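PDB 6D1P: glycosyl hydrolases family 2, sugar binding domain protein from Bacteroides uniformis str. 3978 T3 ii, which probably hydrolyses O-glycosidic bonds as a beta-glucuronidase of glycosyl hydrolase family 2 from a human gut bacterium. Local coordinates for residues Thr25-Leu31 with Tyr193-Thr199. Residues are numbered along the deposited sequence; the frame is centred on the assembly and turned at random.
Sequences TDRKQRL and YVNLVYT
The ring of Y193 carries the guanidinium of R30 flat on one face, planes 8° apart and CZ of R30 3.8 Å from the ring centroid, a cation-pi stack where edge strand 28-30 joins the antiparallel sheet of the sugar-binding domain beside strand 194-199. The R30 chain, extended from CG to NE, also lays CD over the ring; E343 fixes both groups, by a salt bridge to NH2 of R30 and through its backbone N to the Y193 hydroxyl. V194 O accepts from L31 N at 2.9 Å, while a water links V194 N to L31 O. N195 lies alongside R30, OD1 3.3 Å from R30 CG, and ND2 turns to E112. L196 and Q29 form the hydrogen-bonded pair: Q29 N to L196 O is nearly straight (167°), the return bond more bent, and L31 CD2 rests on L196 CB. V197 receives K28 CB on CG2 and the T25 methyl on CG1, T25 CG2 to V197 CG1 being 3.6 Å; chi1 of 166° swings OG1 of T25 away from its own N, and there it accepts from R27 N in an ST turn. Beyond, Y198 CD2 sits 4.0 Å from R27 CZ, over the guanidinium face.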
# COMPACT_ATOMS: atom_id res chain seq x y z
N THR A 25 -9.88 19.49 -32.37
CA THR A 25 -10.96 20.46 -32.29
C THR A 25 -10.64 21.44 -31.18
O THR A 25 -10.09 21.06 -30.14
CB THR A 25 -12.33 19.82 -32.03
OG1 THR A 25 -13.25 20.85 -31.64
CG2 THR A 25 -12.25 18.78 -30.92
N ASP A 26 -10.99 22.70 -31.40
CA ASP A 26 -10.79 23.71 -30.38
C ASP A 26 -11.81 23.63 -29.26
O ASP A 26 -11.75 24.43 -28.33
CB ASP A 26 -10.83 25.10 -31.03
CG ASP A 26 -9.73 25.29 -32.06
OD1 ASP A 26 -8.98 24.31 -32.30
OD2 ASP A 26 -9.62 26.39 -32.65
N ARG A 27 -12.71 22.65 -29.31
CA ARG A 27 -13.83 22.54 -28.38
C ARG A 27 -13.70 21.22 -27.59
O ARG A 27 -14.10 20.15 -28.05
CB ARG A 27 -15.17 22.66 -29.18
CG ARG A 27 -16.47 22.65 -28.37
CD ARG A 27 -17.12 21.26 -28.42
NE ARG A 27 -18.55 21.26 -28.08
CZ ARG A 27 -19.04 21.51 -26.87
NH1 ARG A 27 -18.24 21.81 -25.85
NH2 ARG A 27 -20.36 21.48 -26.68
N LYS A 28 -13.14 21.30 -26.37
CA LYS A 28 -13.02 20.13 -25.50
C LYS A 28 -13.12 20.53 -24.04
O LYS A 28 -12.79 21.67 -23.68
CB LYS A 28 -11.71 19.38 -25.77
CG LYS A 28 -10.58 20.25 -26.26
CD LYS A 28 -9.40 19.41 -26.75
CE LYS A 28 -9.77 18.55 -27.94
NZ LYS A 28 -8.57 17.81 -28.48
N GLN A 29 -13.56 19.59 -23.18
CA GLN A 29 -13.78 19.85 -21.76
C GLN A 29 -12.86 18.97 -20.91
O GLN A 29 -12.84 17.74 -21.07
CB GLN A 29 -15.25 19.63 -21.36
CG GLN A 29 -15.49 19.86 -19.86
CD GLN A 29 -16.91 19.48 -19.42
OE1 GLN A 29 -17.83 19.47 -20.24
NE2 GLN A 29 -17.08 19.14 -18.13
N ARG A 30 -12.09 19.60 -20.02
CA ARG A 30 -11.29 18.89 -19.03
C ARG A 30 -12.20 18.38 -17.92
O ARG A 30 -12.94 19.16 -17.30
CB ARG A 30 -10.23 19.81 -18.45
CG ARG A 30 -9.13 20.16 -19.39
CD ARG A 30 -8.16 21.08 -18.72
NE ARG A 30 -7.04 21.36 -19.60
CZ ARG A 30 -6.12 22.29 -19.36
NH1 ARG A 30 -6.19 23.03 -18.25
NH2 ARG A 30 -5.13 22.47 -20.22
N LEU A 31 -12.13 17.08 -17.67
CA LEU A 31 -12.84 16.43 -16.58
C LEU A 31 -11.92 16.43 -15.37
O LEU A 31 -11.12 15.53 -15.17
CB LEU A 31 -13.23 15.01 -16.97
CG LEU A 31 -13.93 14.91 -18.33
CD1 LEU A 31 -14.18 13.48 -18.69
CD2 LEU A 31 -15.25 15.68 -18.31
N TYR A 193 -4.36 15.48 -18.01
CA TYR A 193 -5.77 15.79 -18.18
C TYR A 193 -6.50 14.74 -19.01
O TYR A 193 -5.97 14.20 -19.99
CB TYR A 193 -5.93 17.15 -18.85
CG TYR A 193 -5.48 18.29 -17.96
CD1 TYR A 193 -6.10 18.51 -16.73
CD2 TYR A 193 -4.45 19.14 -18.34
CE1 TYR A 193 -5.70 19.54 -15.91
CE2 TYR A 193 -4.05 20.18 -17.54
CZ TYR A 193 -4.67 20.37 -16.32
OH TYR A 193 -4.26 21.40 -15.49
N VAL A 194 -7.72 14.46 -18.59
CA VAL A 194 -8.69 13.70 -19.37
C VAL A 194 -9.73 14.70 -19.88
O VAL A 194 -10.19 15.56 -19.13
CB VAL A 194 -9.34 12.58 -18.54
CG1 VAL A 194 -10.28 11.77 -19.40
CG2 VAL A 194 -8.27 11.69 -17.95
N ASN A 195 -10.08 14.57 -21.16
CA ASN A 195 -10.98 15.49 -21.84
C ASN A 195 -12.19 14.74 -22.39
O ASN A 195 -12.05 13.65 -22.94
CB ASN A 195 -10.27 16.21 -22.99
CG ASN A 195 -9.02 16.91 -22.54
OD1 ASN A 195 -9.04 17.65 -21.55
ND2 ASN A 195 -7.92 16.66 -23.23
N LEU A 196 -13.36 15.34 -22.23
CA LEU A 196 -14.56 14.91 -22.94
C LEU A 196 -14.66 15.71 -24.24
O LEU A 196 -14.58 16.94 -24.22
CB LEU A 196 -15.80 15.14 -22.08
CG LEU A 196 -17.14 14.69 -22.67
CD1 LEU A 196 -17.14 13.18 -22.89
CD2 LEU A 196 -18.27 15.11 -21.74
N VAL A 197 -14.79 15.01 -25.37
CA VAL A 197 -14.63 15.65 -26.67
C VAL A 197 -15.71 15.15 -27.63
O VAL A 197 -15.90 13.94 -27.79
CB VAL A 197 -13.23 15.42 -27.27
CG1 VAL A 197 -13.09 16.14 -28.61
CG2 VAL A 197 -12.15 15.88 -26.30
N TYR A 198 -16.40 16.10 -28.26
CA TYR A 198 -17.44 15.82 -29.25
C TYR A 198 -16.97 16.26 -30.64
O TYR A 198 -16.35 17.32 -30.79
CB TYR A 198 -18.73 16.58 -28.92
CG TYR A 198 -19.27 16.44 -27.51
CD1 TYR A 198 -19.79 15.24 -27.07
CD2 TYR A 198 -19.30 17.53 -26.65
CE1 TYR A 198 -20.32 15.11 -25.80
CE2 TYR A 198 -19.83 17.41 -25.36
CZ TYR A 198 -20.34 16.19 -24.95
OH TYR A 198 -20.87 16.04 -23.68
N THR A 199 -17.27 15.44 -31.64
CA THR A 199 -16.95 15.74 -33.03
C THR A 199 -18.11 15.31 -33.92
O THR A 199 -18.90 14.45 -33.53
CB THR A 199 -15.67 15.05 -33.51
OG1 THR A 199 -15.77 13.64 -33.28
CG2 THR A 199 -14.46 15.59 -32.80
O HOH W 1 -15.90 18.45 -27.80
O HOH W 2 -6.71 19.68 -21.43
O HOH W 3 -8.41 15.52 -16.10